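Local coordinates for protein Uly1 (Catenovulum maritimum, PDB 7DRQ) that probably cleaves the green-algal polysaccharide ulvan by beta-elimination, as a calcium-binding lyase of polysaccharide lyase family 24, at residues 49-54 with 110-115; 61-66 with 122-127; 362-367 with 376-381. All blocks are in the same frame, centred on the assembly; numbering follows the deposited sequence.

Contact 1: 49-54 with 110-115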
ATOM      1  N   HIS A  49       5.723  -1.520   6.639  1.00 11.49           N
ATOM      2  CA  HIS A  49       5.627  -1.468   5.191  1.00 10.96           C
ATOM      3  C   HIS A  49       4.254  -1.969   4.772  1.00 12.30           C
ATOM      4  O   HIS A  49       3.719  -2.898   5.381  1.00 12.07           O
ATOM      5  CB  HIS A  49       6.723  -2.321   4.544  1.00 11.72           C
ATOM      6  CG  HIS A  49       6.993  -1.979   3.114  1.00 11.15           C
ATOM      7  ND1 HIS A  49       7.262  -0.694   2.696  1.00 12.87           N
ATOM      8  CD2 HIS A  49       7.077  -2.761   2.010  1.00 12.51           C
ATOM      9  CE1 HIS A  49       7.485  -0.696   1.392  1.00 14.87           C
ATOM     10  NE2 HIS A  49       7.385  -1.939   0.954  1.00 14.70           N
ATOM     11  N   GLY A  50       3.707  -1.359   3.721  1.00 11.08           N
ATOM     12  CA  GLY A  50       2.390  -1.738   3.229  1.00 10.76           C
ATOM     13  C   GLY A  50       1.281  -1.097   4.044  1.00 10.78           C
ATOM     14  O   GLY A  50       1.488  -0.139   4.796  1.00 10.46           O
ATOM     15  N   ASP A  51       0.074  -1.649   3.887  1.00  8.81           N
ATOM     16  CA  ASP A  51      -1.123  -1.120   4.539  1.00  9.56           C
ATOM     17  C   ASP A  51      -1.212  -1.658   5.972  1.00 11.34           C
ATOM     18  O   ASP A  51      -2.129  -2.384   6.360  1.00  9.75           O
ATOM     19  CB  ASP A  51      -2.355  -1.480   3.717  1.00 12.09           C
ATOM     20  CG  ASP A  51      -3.579  -0.733   4.156  1.00 14.09           C
ATOM     21  OD1 ASP A  51      -3.438   0.409   4.658  1.00 15.90           O
ATOM     22  OD2 ASP A  51      -4.685  -1.291   4.010  1.00 10.52           O
ATOM     23  N   ALA A  52      -0.213  -1.283   6.760  1.00 10.48           N
ATOM     24  CA  ALA A  52       0.112  -2.007   7.979  1.00  7.86           C
ATOM     25  C   ALA A  52      -0.373  -1.336   9.252  1.00 11.28           C
ATOM     26  O   ALA A  52      -0.069  -1.831  10.343  1.00 11.09           O
ATOM     27  CB  ALA A  52       1.632  -2.222   8.068  1.00  9.44           C
ATOM     28  N   ILE A  53      -1.091  -0.221   9.168  1.00  8.80           N
ATOM     29  CA  ILE A  53      -1.566   0.433  10.382  1.00  9.70           C
ATOM     30  C   ILE A  53      -2.958   1.005  10.151  1.00 10.62           C
ATOM     31  O   ILE A  53      -3.207   1.663   9.137  1.00 12.83           O
ATOM     32  CB  ILE A  53      -0.580   1.520  10.862  1.00 10.22           C
ATOM     33  CG1 ILE A  53      -1.212   2.361  11.968  1.00 10.28           C
ATOM     34  CG2 ILE A  53      -0.085   2.392   9.712  1.00 10.45           C
ATOM     35  CD1 ILE A  53      -0.181   3.107  12.796  1.00 10.77           C
ATOM     36  N   LYS A  54      -3.868   0.751  11.094  1.00 11.38           N
ATOM     37  CA  LYS A  54      -5.213   1.309  11.046  1.00 11.71           C
ATOM     38  C   LYS A  54      -5.615   1.746  12.444  1.00 14.76           C
ATOM     39  O   LYS A  54      -5.117   1.216  13.444  1.00 12.14           O
ATOM     40  CB  LYS A  54      -6.253   0.303  10.528  1.00 13.06           C
ATOM     41  CG  LYS A  54      -6.080  -0.096   9.074  1.00 10.63           C
ATOM     42  CD  LYS A  54      -6.277   1.105   8.167  1.00 11.78           C
ATOM     43  CE  LYS A  54      -5.628   0.843   6.812  1.00 11.39           C
ATOM     44  NZ  LYS A  54      -6.259  -0.367   6.146  1.00 10.79           N
ATOM     45  N   THR A 110       3.637  -7.650   1.903  1.00 10.68           N
ATOM     46  CA  THR A 110       3.265  -6.988   3.144  1.00 12.77           C
ATOM     47  C   THR A 110       2.052  -7.658   3.796  1.00 11.82           C
ATOM     48  O   THR A 110       1.380  -8.515   3.218  1.00 12.14           O
ATOM     49  CB  THR A 110       2.973  -5.514   2.872  1.00 11.56           C
ATOM     50  OG1 THR A 110       1.946  -5.425   1.862  1.00 15.39           O
ATOM     51  CG2 THR A 110       4.219  -4.820   2.399  1.00 15.10           C
ATOM     52  N   ILE A 111       1.780  -7.240   5.030  1.00 12.76           N
ATOM     53  CA  ILE A 111       0.598  -7.655   5.781  1.00 12.95           C
ATOM     54  C   ILE A 111      -0.323  -6.452   5.892  1.00 12.44           C
ATOM     55  O   ILE A 111      -0.034  -5.510   6.643  1.00 11.81           O
ATOM     56  CB  ILE A 111       0.956  -8.175   7.176  1.00 12.88           C
ATOM     57  CG1 ILE A 111       2.096  -9.202   7.125  1.00 10.83           C
ATOM     58  CG2 ILE A 111      -0.305  -8.731   7.860  1.00 11.01           C
ATOM     59  CD1 ILE A 111       2.918  -9.221   8.439  1.00 12.30           C
ATOM     60  N   ALA A 112      -1.450  -6.494   5.187  1.00  9.99           N
ATOM     61  CA  ALA A 112      -2.444  -5.434   5.267  1.00 10.06           C
ATOM     62  C   ALA A 112      -3.483  -5.785   6.323  1.00 10.31           C
ATOM     63  O   ALA A 112      -3.835  -6.954   6.497  1.00 10.23           O
ATOM     64  CB  ALA A 112      -3.135  -5.224   3.920  1.00 10.95           C
ATOM     65  N   VAL A 113      -3.958  -4.765   7.041  1.00 11.89           N
ATOM     66  CA  VAL A 113      -4.947  -4.959   8.093  1.00 10.83           C
ATOM     67  C   VAL A 113      -6.092  -3.974   7.886  1.00 11.59           C
ATOM     68  O   VAL A 113      -5.889  -2.841   7.438  1.00 10.31           O
ATOM     69  CB  VAL A 113      -4.332  -4.801   9.509  1.00  6.55           C
ATOM     70  CG1 VAL A 113      -3.733  -3.385   9.695  1.00 11.35           C
ATOM     71  CG2 VAL A 113      -5.357  -5.122  10.597  1.00  9.78           C
ATOM     72  N   ALA A 114      -7.307  -4.420   8.206  1.00 10.83           N
ATOM     73  CA  ALA A 114      -8.461  -3.534   8.260  1.00  9.87           C
ATOM     74  C   ALA A 114      -9.425  -3.996   9.343  1.00 11.34           C
ATOM     75  O   ALA A 114      -9.500  -5.186   9.667  1.00 11.86           O
ATOM     76  CB  ALA A 114      -9.213  -3.482   6.922  1.00 10.98           C
ATOM     77  N   ILE A 115     -10.173  -3.037   9.883  1.00 10.13           N
ATOM     78  CA  ILE A 115     -11.309  -3.290  10.771  1.00  9.44           C
ATOM     79  C   ILE A 115     -12.585  -2.898  10.033  1.00 13.03           C
ATOM     80  O   ILE A 115     -12.634  -1.837   9.403  1.00 13.42           O
ATOM     81  CB  ILE A 115     -11.173  -2.489  12.081  1.00 11.04           C
ATOM     82  CG1 ILE A 115      -9.789  -2.678  12.710  1.00 13.47           C
ATOM     83  CG2 ILE A 115     -12.288  -2.865  13.055  1.00 12.64           C
ATOM     84  CD1 ILE A 115      -9.484  -4.092  13.093  1.00 13.19           C
TER
HETATM   85  O   HOH W   1       3.334  -5.451   6.455  1.00 15.21           O
HETATM   86  O   HOH W   2      -0.211  -3.971   2.242  1.00 15.74           O

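Contact 2: 61-66 with 122-127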
ATOM      1  N   PHE A  61      -4.191  -0.662  15.238  1.00 11.16           N
ATOM      2  CA  PHE A  61      -3.802  -1.988  14.785  1.00  9.92           C
ATOM      3  C   PHE A  61      -2.584  -1.874  13.879  1.00 11.32           C
ATOM      4  O   PHE A  61      -2.583  -1.073  12.938  1.00 12.83           O
ATOM      5  CB  PHE A  61      -4.959  -2.657  14.039  1.00 12.22           C
ATOM      6  CG  PHE A  61      -6.134  -2.984  14.923  1.00 12.05           C
ATOM      7  CD1 PHE A  61      -7.110  -2.032  15.180  1.00  9.99           C
ATOM      8  CD2 PHE A  61      -6.259  -4.241  15.497  1.00 12.70           C
ATOM      9  CE1 PHE A  61      -8.187  -2.327  15.988  1.00  9.94           C
ATOM     10  CE2 PHE A  61      -7.342  -4.545  16.304  1.00 10.28           C
ATOM     11  CZ  PHE A  61      -8.305  -3.587  16.552  1.00  9.59           C
HETATM   12  N   MSE A  62      -1.539  -2.647  14.183  1.00 10.27           N
HETATM   13  CA  MSE A  62      -0.299  -2.607  13.411  1.00  9.22           C
HETATM   14  C   MSE A  62       0.202  -4.009  13.106  1.00  9.88           C
HETATM   15  O   MSE A  62       0.250  -4.861  13.991  1.00 11.83           O
HETATM   16  CB  MSE A  62       0.772  -1.821  14.166  1.00  9.76           C
HETATM   17  CG  MSE A  62       0.406  -0.371  14.368  1.00  9.80           C
HETATM   18 SE   MSE A  62       1.671   0.453  15.637  0.87 14.21          SE
HETATM   19  CE  MSE A  62       0.833  -0.021  17.322  1.00 10.91           C
ATOM     20  N   THR A  63       0.581  -4.246  11.854  1.00 10.78           N
ATOM     21  CA  THR A  63       1.105  -5.536  11.436  1.00 12.81           C
ATOM     22  C   THR A  63       2.609  -5.446  11.220  1.00  9.65           C
ATOM     23  O   THR A  63       3.163  -4.374  10.985  1.00 11.20           O
ATOM     24  CB  THR A  63       0.443  -6.025  10.147  1.00 11.40           C
ATOM     25  OG1 THR A  63       0.810  -5.163   9.066  1.00 12.52           O
ATOM     26  CG2 THR A  63      -1.086  -6.052  10.291  1.00 10.79           C
ATOM     27  N   TRP A  64       3.256  -6.605  11.279  1.00 12.04           N
ATOM     28  CA  TRP A  64       4.691  -6.731  11.068  1.00 11.76           C
ATOM     29  C   TRP A  64       5.034  -8.211  11.024  1.00  9.51           C
ATOM     30  O   TRP A  64       4.327  -9.036  11.606  1.00 11.98           O
ATOM     31  CB  TRP A  64       5.494  -6.017  12.174  1.00  9.39           C
ATOM     32  CG  TRP A  64       5.073  -6.331  13.606  1.00  8.93           C
ATOM     33  CD1 TRP A  64       3.925  -5.924  14.236  1.00 11.32           C
ATOM     34  CD2 TRP A  64       5.815  -7.071  14.581  1.00 13.25           C
ATOM     35  NE1 TRP A  64       3.910  -6.376  15.539  1.00 12.47           N
ATOM     36  CE2 TRP A  64       5.052  -7.087  15.773  1.00 12.97           C
ATOM     37  CE3 TRP A  64       7.048  -7.732  14.565  1.00 12.70           C
ATOM     38  CZ2 TRP A  64       5.477  -7.742  16.920  1.00 11.24           C
ATOM     39  CZ3 TRP A  64       7.472  -8.374  15.713  1.00 12.37           C
ATOM     40  CH2 TRP A  64       6.694  -8.373  16.877  1.00 11.69           C
ATOM     41  N   TYR A  65       6.104  -8.536  10.309  1.00 10.57           N
ATOM     42  CA  TYR A  65       6.764  -9.828  10.453  1.00 11.23           C
ATOM     43  C   TYR A  65       7.793  -9.736  11.571  1.00 10.87           C
ATOM     44  O   TYR A  65       8.467  -8.712  11.716  1.00 12.55           O
ATOM     45  CB  TYR A  65       7.477 -10.224   9.160  1.00 11.60           C
ATOM     46  CG  TYR A  65       6.573 -10.538   8.005  1.00 13.48           C
ATOM     47  CD1 TYR A  65       5.944 -11.779   7.906  1.00 12.58           C
ATOM     48  CD2 TYR A  65       6.361  -9.602   6.996  1.00 10.70           C
ATOM     49  CE1 TYR A  65       5.121 -12.070   6.838  1.00 11.44           C
ATOM     50  CE2 TYR A  65       5.537  -9.888   5.929  1.00 11.19           C
ATOM     51  CZ  TYR A  65       4.929 -11.120   5.853  1.00 10.73           C
ATOM     52  OH  TYR A  65       4.121 -11.378   4.779  1.00 11.85           O
ATOM     53  N   ARG A  66       7.932 -10.818  12.339  1.00 12.15           N
ATOM     54  CA  ARG A  66       8.876 -10.880  13.452  1.00 12.89           C
ATOM     55  C   ARG A  66      10.192 -11.527  13.020  1.00 15.90           C
ATOM     56  O   ARG A  66      10.196 -12.521  12.289  1.00 14.41           O
ATOM     57  CB  ARG A  66       8.266 -11.664  14.618  1.00 14.81           C
ATOM     58  CG  ARG A  66       9.176 -11.715  15.853  1.00 14.08           C
ATOM     59  CD  ARG A  66       8.489 -12.439  17.008  1.00 18.50           C
ATOM     60  NE  ARG A  66       8.308 -13.843  16.664  1.00 17.18           N
ATOM     61  CZ  ARG A  66       7.475 -14.672  17.278  1.00 21.95           C
ATOM     62  NH1 ARG A  66       6.738 -14.246  18.295  1.00 19.93           N
ATOM     63  NH2 ARG A  66       7.388 -15.929  16.863  1.00 20.54           N
ATOM     64  N   ILE A 122     -11.909  -8.225  12.053  1.00  7.66           N
ATOM     65  CA  ILE A 122     -10.547  -7.876  11.683  1.00 10.24           C
ATOM     66  C   ILE A 122     -10.189  -8.662  10.435  1.00 10.95           C
ATOM     67  O   ILE A 122     -10.475  -9.860  10.350  1.00 11.47           O
ATOM     68  CB  ILE A 122      -9.559  -8.209  12.813  1.00  8.58           C
ATOM     69  CG1 ILE A 122     -10.021  -7.571  14.129  1.00 11.49           C
ATOM     70  CG2 ILE A 122      -8.117  -7.803  12.420  1.00 12.00           C
ATOM     71  CD1 ILE A 122      -9.322  -8.141  15.355  1.00 11.57           C
ATOM     72  N   HIS A 123      -9.554  -7.996   9.478  1.00  8.90           N
ATOM     73  CA  HIS A 123      -9.177  -8.626   8.216  1.00 10.36           C
ATOM     74  C   HIS A 123      -7.691  -8.448   7.962  1.00 11.75           C
ATOM     75  O   HIS A 123      -7.161  -7.343   8.121  1.00 10.57           O
ATOM     76  CB  HIS A 123     -10.005  -8.039   7.081  1.00 13.58           C
ATOM     77  CG  HIS A 123     -11.468  -8.120   7.352  1.00 12.00           C
ATOM     78  ND1 HIS A 123     -12.233  -9.192   6.946  1.00 11.50           N
ATOM     79  CD2 HIS A 123     -12.291  -7.318   8.069  1.00 13.23           C
ATOM     80  CE1 HIS A 123     -13.473  -9.029   7.367  1.00 11.38           C
ATOM     81  NE2 HIS A 123     -13.540  -7.898   8.045  1.00 12.83           N
ATOM     82  N   LEU A 124      -7.031  -9.540   7.572  1.00 11.09           N
ATOM     83  CA  LEU A 124      -5.604  -9.559   7.270  1.00 10.13           C
ATOM     84  C   LEU A 124      -5.370 -10.197   5.908  1.00 12.14           C
ATOM     85  O   LEU A 124      -5.913 -11.271   5.622  1.00 10.36           O
ATOM     86  CB  LEU A 124      -4.825 -10.345   8.327  1.00 10.91           C
ATOM     87  CG  LEU A 124      -4.884  -9.764   9.739  1.00 11.03           C
ATOM     88  CD1 LEU A 124      -4.452 -10.817  10.735  1.00 13.31           C
ATOM     89  CD2 LEU A 124      -3.974  -8.534   9.816  1.00 11.36           C
ATOM     90  N   LEU A 125      -4.530  -9.562   5.100  1.00  9.07           N
ATOM     91  CA  LEU A 125      -4.092 -10.106   3.820  1.00 11.35           C
ATOM     92  C   LEU A 125      -2.579 -10.049   3.778  1.00 10.25           C
ATOM     93  O   LEU A 125      -1.998  -8.993   4.043  1.00 10.81           O
ATOM     94  CB  LEU A 125      -4.687  -9.304   2.667  1.00  9.26           C
ATOM     95  CG  LEU A 125      -6.180  -9.541   2.460  1.00 11.48           C
ATOM     96  CD1 LEU A 125      -6.756  -8.463   1.572  1.00 11.93           C
ATOM     97  CD2 LEU A 125      -6.458 -10.926   1.864  1.00  9.27           C
ATOM     98  N   TYR A 126      -1.922 -11.163   3.454  1.00 10.32           N
ATOM     99  CA  TYR A 126      -0.477 -11.105   3.624  1.00 10.93           C
ATOM    100  C   TYR A 126       0.277 -12.043   2.693  1.00 11.62           C
ATOM    101  O   TYR A 126      -0.238 -13.065   2.236  1.00 11.71           O
ATOM    102  CB  TYR A 126      -0.083 -11.408   5.066  1.00 11.53           C
ATOM    103  CG  TYR A 126      -0.776 -12.578   5.748  1.00 11.22           C
ATOM    104  CD1 TYR A 126      -0.261 -13.875   5.653  1.00 10.38           C
ATOM    105  CD2 TYR A 126      -1.889 -12.370   6.565  1.00 12.01           C
ATOM    106  CE1 TYR A 126      -0.864 -14.937   6.330  1.00 12.26           C
ATOM    107  CE2 TYR A 126      -2.497 -13.423   7.248  1.00 12.05           C
ATOM    108  CZ  TYR A 126      -1.983 -14.703   7.129  1.00 13.70           C
ATOM    109  OH  TYR A 126      -2.591 -15.746   7.812  1.00 12.13           O
ATOM    110  N   ASP A 127       1.538 -11.668   2.458  1.00 11.42           N
ATOM    111  CA  ASP A 127       2.562 -12.542   1.892  1.00 13.23           C
ATOM    112  C   ASP A 127       2.207 -12.980   0.476  1.00 11.64           C
ATOM    113  O   ASP A 127       2.275 -14.164   0.139  1.00 14.55           O
ATOM    114  CB  ASP A 127       2.829 -13.752   2.788  1.00 14.38           C
ATOM    115  CG  ASP A 127       4.257 -14.256   2.652  1.00 10.86           C
ATOM    116  OD1 ASP A 127       5.112 -13.487   2.157  1.00 12.34           O
ATOM    117  OD2 ASP A 127       4.533 -15.409   3.035  1.00 14.23           O
TER

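Contact 3: 362-367 with 376-381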
ATOM      1  N   ILE A 362       1.166  14.140  -7.322  1.00 10.88           N
ATOM      2  CA  ILE A 362       2.603  14.364  -7.372  1.00 10.77           C
ATOM      3  C   ILE A 362       3.262  13.205  -8.112  1.00 10.19           C
ATOM      4  O   ILE A 362       2.722  12.099  -8.193  1.00 10.09           O
ATOM      5  CB  ILE A 362       3.221  14.529  -5.969  1.00 11.95           C
ATOM      6  CG1 ILE A 362       3.017  13.268  -5.134  1.00 12.62           C
ATOM      7  CG2 ILE A 362       2.621  15.746  -5.271  1.00 13.69           C
ATOM      8  CD1 ILE A 362       3.823  13.276  -3.842  1.00 10.26           C
ATOM      9  N   GLY A 363       4.443  13.483  -8.657  1.00 11.59           N
ATOM     10  CA  GLY A 363       5.188  12.482  -9.397  1.00 11.32           C
ATOM     11  C   GLY A 363       6.670  12.785  -9.366  1.00 12.69           C
ATOM     12  O   GLY A 363       7.093  13.914  -9.097  1.00 10.65           O
ATOM     13  N   GLN A 364       7.458  11.751  -9.646  1.00  9.89           N
ATOM     14  CA  GLN A 364       8.891  11.890  -9.869  1.00 11.76           C
ATOM     15  C   GLN A 364       9.198  11.381 -11.270  1.00 12.91           C
ATOM     16  O   GLN A 364       8.916  10.223 -11.593  1.00 11.03           O
ATOM     17  CB  GLN A 364       9.719  11.126  -8.841  1.00 13.00           C
ATOM     18  CG  GLN A 364      11.210  11.399  -9.020  1.00 16.52           C
ATOM     19  CD  GLN A 364      12.088  10.603  -8.083  1.00 18.38           C
ATOM     20  OE1 GLN A 364      11.631  10.105  -7.049  1.00 17.97           O
ATOM     21  NE2 GLN A 364      13.370  10.492  -8.430  1.00 17.62           N
ATOM     22  N   THR A 365       9.771  12.246 -12.095  1.00 10.03           N
ATOM     23  CA  THR A 365      10.065  11.932 -13.489  1.00 12.82           C
ATOM     24  C   THR A 365      11.562  12.106 -13.697  1.00 13.01           C
ATOM     25  O   THR A 365      12.076  13.223 -13.580  1.00 12.82           O
ATOM     26  CB  THR A 365       9.266  12.846 -14.420  1.00 10.53           C
ATOM     27  OG1 THR A 365       7.866  12.678 -14.151  1.00 11.53           O
ATOM     28  CG2 THR A 365       9.548  12.516 -15.911  1.00 10.53           C
ATOM     29  N   ASN A 366      12.261  11.016 -14.007  1.00 13.13           N
ATOM     30  CA  ASN A 366      13.718  11.045 -14.080  1.00 10.60           C
ATOM     31  C   ASN A 366      14.196  11.004 -15.526  1.00 14.87           C
ATOM     32  O   ASN A 366      13.595  10.331 -16.370  1.00 15.37           O
ATOM     33  CB  ASN A 366      14.329   9.870 -13.319  1.00 11.66           C
ATOM     34  CG  ASN A 366      13.916   9.851 -11.868  1.00 14.11           C
ATOM     35  OD1 ASN A 366      13.889  10.893 -11.211  1.00 17.69           O
ATOM     36  ND2 ASN A 366      13.575   8.675 -11.362  1.00 16.09           N
ATOM     37  N   GLU A 367      15.291  11.711 -15.798  1.00 13.57           N
ATOM     38  CA  GLU A 367      15.972  11.586 -17.081  1.00 15.12           C
ATOM     39  C   GLU A 367      17.015  10.480 -16.985  1.00 16.65           C
ATOM     40  O   GLU A 367      17.823  10.462 -16.052  1.00 15.08           O
ATOM     41  CB  GLU A 367      16.633  12.901 -17.496  1.00 14.56           C
ATOM     42  CG  GLU A 367      17.193  12.823 -18.933  1.00 18.18           C
ATOM     43  CD  GLU A 367      17.640  14.162 -19.475  1.00 20.07           C
ATOM     44  OE1 GLU A 367      17.631  15.135 -18.703  1.00 21.14           O
ATOM     45  OE2 GLU A 367      17.998  14.238 -20.677  1.00 19.02           O
ATOM     46  N   LYS A 376      16.367  14.504 -11.814  1.00 16.64           N
ATOM     47  CA  LYS A 376      15.132  14.126 -11.134  1.00 15.03           C
ATOM     48  C   LYS A 376      14.193  15.321 -11.134  1.00 17.81           C
ATOM     49  O   LYS A 376      14.550  16.395 -10.635  1.00 15.73           O
ATOM     50  CB  LYS A 376      15.407  13.669  -9.697  1.00 15.81           C
ATOM     51  CG  LYS A 376      16.389  12.510  -9.574  1.00 17.12           C
ATOM     52  CD  LYS A 376      16.685  12.214  -8.101  1.00 21.98           C
ATOM     53  CE  LYS A 376      17.557  10.983  -7.922  1.00 26.11           C
ATOM     54  NZ  LYS A 376      17.691  10.604  -6.477  1.00 29.51           N
ATOM     55  N   VAL A 377      13.001  15.143 -11.690  1.00 12.68           N
ATOM     56  CA  VAL A 377      12.009  16.209 -11.745  1.00 15.60           C
ATOM     57  C   VAL A 377      10.829  15.796 -10.879  1.00 13.98           C
ATOM     58  O   VAL A 377      10.209  14.752 -11.119  1.00 15.12           O
ATOM     59  CB  VAL A 377      11.546  16.489 -13.181  1.00 15.35           C
ATOM     60  CG1 VAL A 377      10.509  17.601 -13.176  1.00 12.61           C
ATOM     61  CG2 VAL A 377      12.745  16.822 -14.080  1.00 16.35           C
ATOM     62  N   TYR A 378      10.504  16.612  -9.881  1.00 13.74           N
ATOM     63  CA  TYR A 378       9.328  16.370  -9.052  1.00 11.75           C
ATOM     64  C   TYR A 378       8.209  17.302  -9.493  1.00 13.82           C
ATOM     65  O   TYR A 378       8.443  18.495  -9.695  1.00 14.29           O
ATOM     66  CB  TYR A 378       9.661  16.569  -7.570  1.00 12.91           C
ATOM     67  CG  TYR A 378      10.786  15.671  -7.116  1.00 13.87           C
ATOM     68  CD1 TYR A 378      10.527  14.391  -6.639  1.00 17.47           C
ATOM     69  CD2 TYR A 378      12.114  16.092  -7.192  1.00 16.59           C
ATOM     70  CE1 TYR A 378      11.555  13.559  -6.243  1.00 18.83           C
ATOM     71  CE2 TYR A 378      13.143  15.268  -6.796  1.00 18.36           C
ATOM     72  CZ  TYR A 378      12.861  14.008  -6.321  1.00 19.87           C
ATOM     73  OH  TYR A 378      13.895  13.191  -5.927  1.00 25.84           O
ATOM     74  N   SER A 379       7.000  16.764  -9.660  1.00 10.40           N
ATOM     75  CA  SER A 379       5.881  17.573 -10.128  1.00 12.54           C
ATOM     76  C   SER A 379       4.747  17.562  -9.114  1.00 12.06           C
ATOM     77  O   SER A 379       4.542  16.592  -8.383  1.00 10.40           O
ATOM     78  CB  SER A 379       5.329  17.101 -11.496  1.00 11.74           C
ATOM     79  OG  SER A 379       5.000  15.719 -11.480  1.00 11.89           O
ATOM     80  N   HIS A 380       4.024  18.676  -9.085  1.00 11.93           N
ATOM     81  CA  HIS A 380       2.818  18.836  -8.290  1.00 11.52           C
ATOM     82  C   HIS A 380       1.738  19.352  -9.224  1.00 11.36           C
ATOM     83  O   HIS A 380       1.877  20.438  -9.794  1.00 11.11           O
ATOM     84  CB  HIS A 380       3.055  19.805  -7.135  1.00 12.34           C
ATOM     85  CG  HIS A 380       1.875  19.996  -6.237  1.00 13.70           C
ATOM     86  ND1 HIS A 380       1.844  20.977  -5.267  1.00 11.29           N
ATOM     87  CD2 HIS A 380       0.689  19.340  -6.152  1.00 13.54           C
ATOM     88  CE1 HIS A 380       0.691  20.915  -4.620  1.00 11.90           C
ATOM     89  NE2 HIS A 380      -0.026  19.929  -5.134  1.00 11.85           N
ATOM     90  N   THR A 381       0.678  18.575  -9.389  1.00  9.79           N
ATOM     91  CA  THR A 381      -0.448  18.944 -10.237  1.00 11.45           C
ATOM     92  C   THR A 381      -1.657  19.163  -9.342  1.00 12.45           C
ATOM     93  O   THR A 381      -1.959  18.316  -8.500  1.00 11.50           O
ATOM     94  CB  THR A 381      -0.737  17.848 -11.261  1.00 13.27           C
ATOM     95  OG1 THR A 381       0.380  17.721 -12.145  1.00 12.62           O
ATOM     96  CG2 THR A 381      -1.988  18.180 -12.070  1.00 11.61           C
TER
HETATM   97  O   HOH W   3      15.196   9.320  -6.398  1.00 28.18           O
HETATM   98  O   HOH W   4       7.361  14.450 -12.184  1.00 13.84           O

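Contact 1: 49-54 with 110-115
Lys54 sets CG anti to its carbonyl carbon (chi1 -66°), and its chain bends at chi2 and again at chi4, the last turn swinging NZ onto Val113 of the facing segment. There NZ donates to Val113 O at 2.8 Å, with a C=O...donor angle of 162°. The same ammonium forms a salt bridge to Asp51 OD2, also 2.8 Å from NZ, on the syn side but 30° out of the carboxylate plane. This oxygen takes a second bond from Phe206 N in strand 201-208, which probably steadies the carboxylate. In the beta-propeller fold expected of this family, the loop leading into strand 53-56, and Lys54 on that strand, lie against strand 111-115, the first strand of the next blade, near the centre of the chain. An inverse gamma turn is centred on Asp51, and Asp51 O accepts Val113 N (3.1 Å) and a CH...O contact from Ala112 CA (3.3 Å). Asp51 CB also packs on Ala112 CB. Two waters bridge the loop end: one spans His49 O and Ile111 N, the other links Asp51 N with Thr110 OG1. Thr110 CG2 lies 3.7 Å from Gly50 CA and meets His49 CD2 obliquely at 3.5 Å, while His49 ND1 is hydrogen-bonded to Lys446 NZ.

Contact 2: 61-66 with 122-127
Phe61, Thr63 and Tyr65 meet Ile122, Leu124 and Asp127 chiefly through side chains, in a buried contact between second strands of successive blades of the probable beta-propeller, Asp127 following directly on its strand. Strands 61-65 and 122-126 run in roughly the same direction, 26° apart, with axes 10.1 Å from each other at the closest. Strand 111-115 supplies further packing here, Val113 touching Thr63 and Ile115 touching both Phe61 and Ile122. Phe61 brings CE2 to within 4.2 Å of Ile122 CD1. In the middle, Thr63 CG2 and Leu124 CD2 touch at 3.8 Å as the two side chains slide past each other in opposite directions. Thr63 holds its methyl anti to the carbonyl carbon, and its OG1 is hydrogen-bonded to Ile111 O. At the far end the Tyr65 side chain crosses Asp127 at about a right angle, OH lying 3.4 Å from Asp127 CB, with ring and carboxylate planes 65° apart. Tyr65 OH is hydrogen-bonded to Asn109 O, and Asp127 OD2 to His93 NE2 and Thr96 N. With the polar ends engaged by residues outside the two strands, what passes directly between them is van der Waals packing, and the hydrogen bonds probably help to fix the groups that pack.

Contact 3: 362-367 with 376-381
Residues 362-367 and 376-381 pair as antiparallel strands, their axes 4.6 Å apart at closest approach and their directions 157° apart, with reciprocal backbone hydrogen bonds at the Gly363-Ser379 and Thr365-Val377 pairs. Thr365 N to Val377 O is a short bond at 2.7 Å, and the CA-H groups of Ile362, Gln364 and Tyr378 add CH...O contacts in the non-hydrogen-bonded positions between. On the face carrying Gln364, Asn366, Lys376 and Tyr378, Gln364 reaches out with CG anti to the backbone N (chi1 -175°) and the chain extended beyond. It runs side by side with Tyr378, pointing the same way; its CD lies 3.5 Å from Tyr378 CE1, and amide and ring planes are 41° apart. Within its own strand Gln364 NE2 donates to Asn366 OD1 at 2.9 Å, on a lone pair in the plane of the Asn366 carbonyl, which helps to orient both amides. Asn366 OD1 in turn touches Lys376 CG at 3.4 Å. A water accepts from both Gln364 NE2 and Lys376 NZ, the latter 2.8 Å away, tying the polar tips together across the strands. Farther along, the Ile362 and His380 side chains meet at a slant, CG2 of Ile362 nearest CD2 of His380, and His380 is held by Asn429 and His360. On the opposite face a second water sits between Thr365 OG1 (2.7 Å) and Ser379 OG (2.8 Å) and donates to Val377 O, bridging two hydroxyls on neighbouring strands beside Gly363. Pro330 packs on Thr365 and Met328 on Ser379 on this side. The pair forms the arms of the beta hairpin 359-369/372-383, central in an antiparallel sheet whose flanks are the short strands 343-344, 350-353 and 391-393, as in one blade of a beta-propeller.

How the contacts relate
Contacts 1 and 2 belong together, both buried in the interior: strands 53-56 and 59-65 share one sheet, strands 111-115 and 122-126 the next, and both contacts hold these two sheets against each other, their centres 6 Å apart. Contact 1, nearer the chain's centre, combines a lysine shared between a salt bridge in its own segment and a carbonyl across, one backbone bond and bridging waters; contact 2, a step outward, is almost wholly packing. They also touch directly, Lys54 O with Phe61 N and Ile111 CD1 with Trp64 O. Contact 3, centred about 27 Å from contact 1, pairs strands within a single sheet; it is largely buried, but Lys376 is exposed and Gln364, Val377 and Tyr378 partly so.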